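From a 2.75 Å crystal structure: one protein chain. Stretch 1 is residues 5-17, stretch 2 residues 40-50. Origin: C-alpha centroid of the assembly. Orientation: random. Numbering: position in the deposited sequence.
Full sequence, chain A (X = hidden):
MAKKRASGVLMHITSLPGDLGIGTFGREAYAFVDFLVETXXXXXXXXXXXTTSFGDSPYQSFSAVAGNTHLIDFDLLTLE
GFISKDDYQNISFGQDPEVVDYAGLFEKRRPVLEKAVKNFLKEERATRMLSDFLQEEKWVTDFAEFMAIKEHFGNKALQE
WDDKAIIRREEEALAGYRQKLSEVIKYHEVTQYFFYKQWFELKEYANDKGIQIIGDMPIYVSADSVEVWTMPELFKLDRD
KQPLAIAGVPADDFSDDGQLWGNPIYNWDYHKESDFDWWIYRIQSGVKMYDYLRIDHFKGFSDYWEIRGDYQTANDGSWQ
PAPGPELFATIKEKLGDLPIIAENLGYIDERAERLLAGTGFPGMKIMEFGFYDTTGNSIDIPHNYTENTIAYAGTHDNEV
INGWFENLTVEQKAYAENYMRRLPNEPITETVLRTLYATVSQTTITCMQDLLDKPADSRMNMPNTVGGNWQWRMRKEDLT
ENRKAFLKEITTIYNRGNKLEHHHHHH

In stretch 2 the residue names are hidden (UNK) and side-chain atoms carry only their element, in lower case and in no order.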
ATOM      1  N   ARG A   5      -9.355  -4.462  22.914  1.00 40.16           N
ATOM      2  CA  ARG A   5      -8.538  -3.367  22.412  1.00 38.83           C
ATOM      3  C   ARG A   5      -7.155  -3.875  22.011  1.00 38.22           C
ATOM      4  O   ARG A   5      -6.738  -4.966  22.389  1.00 39.99           O
ATOM      5  CB  ARG A   5      -8.409  -2.259  23.450  1.00 39.88           C
ATOM      6  CG  ARG A   5      -9.608  -1.328  23.531  1.00 42.01           C
ATOM      7  CD  ARG A   5      -9.700  -0.641  24.898  1.00 39.28           C
ATOM      8  NE  ARG A   5      -8.690   0.398  25.075  1.00 38.34           N
ATOM      9  CZ  ARG A   5      -8.928   1.690  24.890  1.00 36.66           C
ATOM     10  NH1 ARG A   5     -10.146   2.076  24.536  1.00 36.60           N
ATOM     11  NH2 ARG A   5      -7.965   2.588  25.066  1.00 34.35           N
ATOM     12  N   ALA A   6      -6.461  -3.075  21.207  1.00 40.03           N
ATOM     13  CA  ALA A   6      -5.196  -3.466  20.593  1.00 31.78           C
ATOM     14  C   ALA A   6      -4.559  -2.234  19.956  1.00 37.12           C
ATOM     15  O   ALA A   6      -5.150  -1.148  19.908  1.00 33.52           O
ATOM     16  CB  ALA A   6      -5.385  -4.568  19.553  1.00 37.49           C
ATOM     17  N   SER A   7      -3.332  -2.415  19.469  1.00 40.88           N
ATOM     18  CA  SER A   7      -2.598  -1.340  18.823  1.00 35.81           C
ATOM     19  C   SER A   7      -1.628  -1.947  17.821  1.00 37.78           C
ATOM     20  O   SER A   7      -1.417  -3.168  17.770  1.00 40.23           O
ATOM     21  CB  SER A   7      -1.849  -0.458  19.826  1.00 37.43           C
ATOM     22  OG  SER A   7      -0.483  -0.818  19.895  1.00 35.78           O
ATOM     23  N   GLY A   8      -1.074  -1.072  16.990  1.00 37.94           N
ATOM     24  CA  GLY A   8      -0.195  -1.522  15.928  1.00 33.83           C
ATOM     25  C   GLY A   8       0.643  -0.373  15.426  1.00 34.57           C
ATOM     26  O   GLY A   8       0.459   0.783  15.809  1.00 35.33           O
ATOM     27  N   VAL A   9       1.576  -0.715  14.552  1.00 32.54           N
ATOM     28  CA  VAL A   9       2.558   0.234  14.052  1.00 35.63           C
ATOM     29  C   VAL A   9       2.421   0.303  12.536  1.00 35.41           C
ATOM     30  O   VAL A   9       2.163  -0.713  11.882  1.00 38.45           O
ATOM     31  CB  VAL A   9       3.983  -0.167  14.517  1.00 40.51           C
ATOM     32  CG1 VAL A   9       5.080   0.526  13.734  1.00 33.84           C
ATOM     33  CG2 VAL A   9       4.143   0.149  16.002  1.00 43.10           C
ATOM     34  N   LEU A  10       2.549   1.516  11.988  1.00 36.60           N
ATOM     35  CA  LEU A  10       2.408   1.769  10.551  1.00 44.04           C
ATOM     36  C   LEU A  10       3.795   1.998   9.945  1.00 43.57           C
ATOM     37  O   LEU A  10       4.373   3.091  10.042  1.00 42.75           O
ATOM     38  CB  LEU A  10       1.481   2.950  10.282  1.00 37.87           C
ATOM     39  CG  LEU A  10       1.355   3.305   8.801  1.00 41.36           C
ATOM     40  CD1 LEU A  10       0.377   2.370   8.089  1.00 44.45           C
ATOM     41  CD2 LEU A  10       0.924   4.732   8.634  1.00 41.32           C
ATOM     42  N   MET A  11       4.312   0.962   9.294  1.00 44.43           N
ATOM     43  CA  MET A  11       5.626   1.030   8.664  1.00 41.21           C
ATOM     44  C   MET A  11       5.669   0.136   7.436  1.00 38.56           C
ATOM     45  O   MET A  11       5.513  -1.087   7.539  1.00 36.91           O
ATOM     46  CB  MET A  11       6.731   0.610   9.612  1.00 43.23           C
ATOM     47  CG  MET A  11       7.925   1.470   9.443  1.00 43.97           C
ATOM     48  SD  MET A  11       9.394   0.654  10.013  1.00 64.59           S
ATOM     49  CE  MET A  11      10.463   2.007   9.639  1.00 48.21           C
ATOM     50  N   HIS A  12       5.947   0.725   6.291  1.00 34.54           N
ATOM     51  CA  HIS A  12       6.026  -0.079   5.094  1.00 41.68           C
ATOM     52  C   HIS A  12       7.343  -0.842   5.058  1.00 44.69           C
ATOM     53  O   HIS A  12       8.374  -0.376   5.556  1.00 43.37           O
ATOM     54  CB  HIS A  12       5.890   0.796   3.851  1.00 41.65           C
ATOM     55  CG  HIS A  12       5.573   0.020   2.618  1.00 38.86           C
ATOM     56  ND1 HIS A  12       5.703   0.547   1.355  1.00 40.99           N
ATOM     57  CD2 HIS A  12       5.134  -1.251   2.456  1.00 41.46           C
ATOM     58  CE1 HIS A  12       5.347  -0.364   0.464  1.00 41.74           C
ATOM     59  NE2 HIS A  12       5.002  -1.466   1.106  1.00 36.74           N
ATOM     60  N   ILE A  13       7.291  -2.027   4.444  1.00 40.91           N
ATOM     61  CA  ILE A  13       8.475  -2.825   4.169  1.00 39.69           C
ATOM     62  C   ILE A  13       9.601  -1.986   3.576  1.00 41.33           C
ATOM     63  O   ILE A  13      10.775  -2.306   3.752  1.00 38.71           O
ATOM     64  CB  ILE A  13       8.085  -3.979   3.234  1.00 40.39           C
ATOM     65  CG1 ILE A  13       6.752  -4.586   3.687  1.00 35.62           C
ATOM     66  CG2 ILE A  13       9.216  -5.000   3.146  1.00 39.05           C
ATOM     67  CD1 ILE A  13       6.876  -5.592   4.755  1.00 38.98           C
ATOM     68  N   THR A  14       9.278  -0.902   2.868  1.00 46.41           N
ATOM     69  CA  THR A  14      10.368  -0.148   2.259  1.00 48.53           C
ATOM     70  C   THR A  14      11.179   0.593   3.316  1.00 43.32           C
ATOM     71  O   THR A  14      12.386   0.770   3.150  1.00 44.39           O
ATOM     72  CB  THR A  14       9.843   0.811   1.167  1.00 44.26           C
ATOM     73  OG1 THR A  14       9.342   2.032   1.732  1.00 37.51           O
ATOM     74  CG2 THR A  14       8.757   0.155   0.371  1.00 35.12           C
ATOM     75  N   SER A  15      10.555   0.983   4.425  1.00 46.08           N
ATOM     76  CA  SER A  15      11.225   1.830   5.410  1.00 48.39           C
ATOM     77  C   SER A  15      12.129   1.055   6.370  1.00 45.97           C
ATOM     78  O   SER A  15      12.877   1.683   7.133  1.00 42.26           O
ATOM     79  CB  SER A  15      10.189   2.631   6.208  1.00 42.71           C
ATOM     80  OG  SER A  15       9.150   3.113   5.385  1.00 44.90           O
ATOM     81  N   LEU A  16      12.079  -0.276   6.357  1.00 42.05           N
ATOM     82  CA  LEU A  16      13.022  -1.089   7.112  1.00 46.38           C
ATOM     83  C   LEU A  16      14.447  -0.668   6.756  1.00 49.87           C
ATOM     84  O   LEU A  16      14.662  -0.075   5.696  1.00 49.13           O
ATOM     85  CB  LEU A  16      12.808  -2.573   6.810  1.00 43.51           C
ATOM     86  CG  LEU A  16      11.768  -3.371   7.602  1.00 49.10           C
ATOM     87  CD1 LEU A  16      10.433  -2.631   7.774  1.00 47.49           C
ATOM     88  CD2 LEU A  16      11.539  -4.681   6.891  1.00 45.71           C
ATOM     89  N   PRO A  17      15.485  -0.941   7.564  1.00 57.89           N
ATOM     90  CA  PRO A  17      16.833  -0.606   7.196  1.00 51.23           C
ATOM     91  C   PRO A  17      17.499  -1.808   6.523  1.00 56.29           C
ATOM     92  O   PRO A  17      16.916  -2.869   6.494  1.00 47.32           O
ATOM     93  CB  PRO A  17      17.505  -0.310   8.528  1.00 51.25           C
ATOM     94  CG  PRO A  17      16.489  -0.668   9.572  1.00 53.06           C
ATOM     95  CD  PRO A  17      15.460  -1.524   8.880  1.00 58.86           C
ATOM     96  N   UNK A  40       4.316  -5.532  22.892  1.00 44.20           N
ATOM     97  CA  UNK A  40       2.963  -6.070  23.023  1.00 50.02           C
ATOM     98  C   UNK A  40       2.004  -5.426  22.019  1.00 52.65           C
ATOM     99  O   UNK A  40       0.829  -5.182  22.311  1.00 48.71           O
ATOM    100  c   UNK A  40       3.555  -6.259  25.467  1.00 64.51           C
ATOM    101  o   UNK A  40       3.938  -7.454  25.577  1.00 69.49           O
ATOM    102  o   UNK A  40       4.070  -5.312  26.115  1.00 65.49           O
ATOM    103  c   UNK A  40       2.469  -5.924  24.454  1.00 51.28           C
ATOM    104  N   UNK A  41       2.511  -5.200  20.805  1.00 51.41           N
ATOM    105  CA  UNK A  41       1.687  -4.738  19.706  1.00 40.56           C
ATOM    106  C   UNK A  41       0.857  -5.886  19.152  1.00 34.95           C
ATOM    107  O   UNK A  41       1.127  -7.062  19.383  1.00 38.68           O
ATOM    108  c   UNK A  41       2.544  -4.137  18.598  1.00 40.23           C
ATOM    109  c   UNK A  41       2.456  -1.850  19.661  1.00 42.85           C
ATOM    110  c   UNK A  41       3.322  -2.913  19.008  1.00 42.94           C
ATOM    111  o   UNK A  41       1.782  -1.069  18.982  1.00 38.77           O
ATOM    112  n   UNK A  41       2.485  -1.805  20.987  1.00 40.99           N
ATOM    113  N   UNK A  42      -0.192  -5.528  18.434  1.00 40.62           N
ATOM    114  CA  UNK A  42      -1.027  -6.507  17.751  1.00 43.01           C
ATOM    115  C   UNK A  42      -0.851  -6.465  16.244  1.00 39.86           C
ATOM    116  O   UNK A  42      -0.831  -7.519  15.603  1.00 40.74           O
ATOM    117  c   UNK A  42      -3.883  -8.373  18.342  1.00 42.84           C
ATOM    118  c   UNK A  42      -3.448  -7.262  17.426  1.00 38.34           C
ATOM    119  n   UNK A  42      -6.053  -8.332  17.225  1.00 47.47           N
ATOM    120  c   UNK A  42      -2.507  -6.293  18.104  1.00 37.92           C
ATOM    121  c   UNK A  42      -4.970  -9.222  17.700  1.00 42.42           C
ATOM    122  N   UNK A  43      -0.668  -5.272  15.672  1.00 41.26           N
ATOM    123  CA  UNK A  43      -0.759  -5.106  14.229  1.00 41.10           C
ATOM    124  C   UNK A  43       0.494  -4.465  13.657  1.00 38.68           C
ATOM    125  O   UNK A  43       1.101  -3.585  14.275  1.00 40.06           O
ATOM    126  c   UNK A  43      -4.853  -6.739  14.049  1.00 43.96           C
ATOM    127  c   UNK A  43      -5.344  -4.901  15.488  1.00 40.40           C
ATOM    128  c   UNK A  43      -3.657  -6.129  13.685  1.00 42.17           C
ATOM    129  c   UNK A  43      -5.692  -6.121  14.963  1.00 39.72           C
ATOM    130  c   UNK A  43      -1.998  -4.257  13.841  1.00 39.94           C
ATOM    131  c   UNK A  43      -4.146  -4.295  15.114  1.00 38.43           C
ATOM    132  c   UNK A  43      -3.298  -4.899  14.212  1.00 37.68           C
ATOM    133  N   UNK A  44       0.859  -4.927  12.457  1.00 39.90           N
ATOM    134  CA  UNK A  44       1.808  -4.270  11.557  1.00 37.18           C
ATOM    135  C   UNK A  44       1.002  -3.871  10.329  1.00 44.55           C
ATOM    136  O   UNK A  44       0.512  -4.748   9.603  1.00 44.29           O
ATOM    137  c   UNK A  44       4.067  -4.557  10.393  1.00 34.06           C
ATOM    138  c   UNK A  44       7.826  -5.632   8.891  1.00 38.18           C
ATOM    139  c   UNK A  44       5.318  -5.150   9.977  1.00 39.30           C
ATOM    140  c   UNK A  44       5.893  -6.418  10.124  1.00 37.63           C
ATOM    141  c   UNK A  44       2.964  -5.209  11.171  1.00 37.09           C
ATOM    142  c   UNK A  44       7.304  -4.384   8.760  1.00 32.98           C
ATOM    143  c   UNK A  44       4.102  -3.270   9.964  1.00 37.19           C
ATOM    144  c   UNK A  44       7.135  -6.643   9.566  1.00 42.65           C
ATOM    145  c   UNK A  44       6.046  -4.155   9.296  1.00 35.55           C
ATOM    146  n   UNK A  44       5.279  -3.024   9.287  1.00 40.48           N
ATOM    147  N   UNK A  45       0.822  -2.566  10.110  1.00 41.08           N
ATOM    148  CA  UNK A  45       0.219  -2.088   8.870  1.00 41.50           C
ATOM    149  C   UNK A  45       1.329  -1.728   7.887  1.00 41.60           C
ATOM    150  O   UNK A  45       2.209  -0.913   8.199  1.00 37.48           O
ATOM    151  c   UNK A  45      -0.692  -0.883   9.099  1.00 39.87           C
ATOM    152  o   UNK A  45      -3.006   0.699   9.338  1.00 38.45           O
ATOM    153  c   UNK A  45      -1.509  -0.490   7.853  1.00 37.28           C
ATOM    154  c   UNK A  45      -2.714   0.394   8.173  1.00 45.95           C
ATOM    155  n   UNK A  45      -3.423   0.805   7.136  1.00 47.19           N
ATOM    156  N   UNK A  46       1.283  -2.329   6.705  1.00 33.24           N
ATOM    157  CA  UNK A  46       2.177  -1.980   5.617  1.00 38.62           C
ATOM    158  C   UNK A  46       1.376  -1.256   4.526  1.00 49.78           C
ATOM    159  O   UNK A  46       0.144  -1.144   4.588  1.00 49.69           O
ATOM    160  c   UNK A  46       1.877  -4.293   4.665  1.00 41.99           C
ATOM    161  c   UNK A  46       2.904  -3.225   5.057  1.00 44.02           C
ATOM    162  c   UNK A  46       2.313  -5.205   3.554  1.00 49.52           C
ATOM    163  c   UNK A  46       3.882  -3.796   6.092  1.00 42.39           C
ATOM    164  N   UNK A  47       2.102  -0.744   3.523  1.00 46.54           N
ATOM    165  CA  UNK A  47       1.514  -0.206   2.294  1.00 35.57           C
ATOM    166  C   UNK A  47       1.238  -1.382   1.358  1.00 38.41           C
ATOM    167  O   UNK A  47       1.333  -2.548   1.751  1.00 36.16           O
ATOM    168  c   UNK A  47       1.557   2.333   3.632  1.00 42.79           C
ATOM    169  c   UNK A  47       2.435   0.864   1.725  1.00 34.54           C
ATOM    170  c   UNK A  47       2.675   2.076   2.635  1.00 40.96           C
ATOM    171  c   UNK A  47       2.885   3.310   1.781  1.00 41.60           C
ATOM    172  N   UNK A  48       0.763  -1.145   0.132  1.00 48.17           N
ATOM    173  CA  UNK A  48       0.568  -2.286  -0.768  1.00 43.50           C
ATOM    174  C   UNK A  48       1.898  -2.868  -1.204  1.00 43.19           C
ATOM    175  O   UNK A  48       2.911  -2.170  -1.321  1.00 45.94           O
ATOM    176  c   UNK A  48      -0.781  -0.453  -1.458  1.00 41.62           C
ATOM    177  c   UNK A  48      -0.199  -1.690  -1.954  1.00 41.29           C
ATOM    178  c   UNK A  48       0.198   0.081  -0.472  1.00 46.02           C
ATOM    179  N   UNK A  49       1.893  -4.172  -1.437  1.00 41.38           N
ATOM    180  CA  UNK A  49       3.076  -4.865  -1.906  1.00 41.81           C
ATOM    181  C   UNK A  49       3.129  -4.959  -3.427  1.00 45.81           C
ATOM    182  O   UNK A  49       3.857  -5.795  -3.973  1.00 46.70           O
ATOM    183  c   UNK A  49       4.048  -5.116   0.780  1.00 40.23           C
ATOM    184  c   UNK A  49       3.290  -7.539   0.848  1.00 45.99           C
ATOM    185  c   UNK A  49       3.052  -6.166   0.250  1.00 45.47           C
ATOM    186  c   UNK A  49       3.130  -6.251  -1.272  1.00 46.16           C
ATOM    187  N   UNK A  50       2.379  -4.123  -4.123  1.00 44.20           N
ATOM    188  CA  UNK A  50       2.325  -4.268  -5.561  1.00 49.12           C
ATOM    189  C   UNK A  50       3.522  -3.584  -6.218  1.00 51.79           C
ATOM    190  O   UNK A  50       4.316  -2.883  -5.575  1.00 46.12           O
ATOM    191  o   UNK A  50       0.803  -2.395  -5.555  1.00 43.51           O
ATOM    192  c   UNK A  50       1.022  -3.697  -6.113  1.00 53.31           C
ATOM    193  c   UNK A  50      -0.165  -4.635  -5.799  1.00 47.51           C
TER

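Position 40 has four side-chain atoms: two carbons, the second carrying two oxygens. The carboxylate carbon is bonded directly to CB, and the side chain touches nothing on stretch 1. Chemistry and length give Asp40.

Position 41 has three carbons, the third carrying one oxygen and one nitrogen. The chain bends back, bringing its oxygen 2.5 Å from OG of Ser7. A terminal amide on this length is Gln41.

Position 42 has four carbons in a row ending in nitrogen. Its CB lies 3.7 Å from CB of Ala6, while the far end leads away. The unbranched chain with a terminal amine is Lys42.

Position 43 has one carbon and then a ring of six carbons, with no oxygen. One ring carbon is 4.1 Å from CB of Ala6. The plain ring means Phe43.

Position 44 has one carbon, then fused five- and six-membered rings holding eight carbons and one nitrogen. The ring nitrogen donates to O of Met11 at 2.6 Å, near the plane of the ring. A carbon of the six-membered ring packs 3.7 Å from CD1 of Leu16. This is an indole, so the residue is Trp44.

Position 45 has three carbons, the third carrying oxygen and nitrogen. The chain is extended, with its second carbon 3.4 Å from CD1 of Leu10. This is Gln45.

Position 46 has four carbons, forked at the first, one arm two carbons long. The one-carbon arm meets CD1 of Ile13 at 3.7 Å. Branching at CB identifies Ile46.

Position 47 has four carbons, forked at the second. Its CB sits over one face of the His12 ring, 3.2 Å from the ring centroid, in a CH-pi contact. This is Leu47.

Position 48 has three carbons closing a ring onto the backbone N. CA-to-CB points away from stretch 1. Only Pro48 fits.

Position 49 has four carbons, forked at the second. One terminal carbon reaches the edge of the His12 ring, 3.8 Å from NE2, and lies 4.0 Å from CG1 of Ile13. This is Leu49.

Position 50 has one carbon carrying one oxygen and one carbon. It is out of reach of stretch 1. This is Thr50.

The contact is built on two parallel strands. N of Phe43 donates to O of Ser7 (3.1 Å), N of Val9 to O of Phe43 (2.9 Å), N of Gln45 to O of Val9 (2.9 Å), and N of Met11 to O of Gln45 (3.0 Å). Gly8 leaves room beside Phe43: an ideal CB there would be 2.5 Å from CB of Phe43. Beyond the strands, side chains around His12 and Ile13 continue the packing.

Stretch 2 (40-50) DQKFWQILPLT
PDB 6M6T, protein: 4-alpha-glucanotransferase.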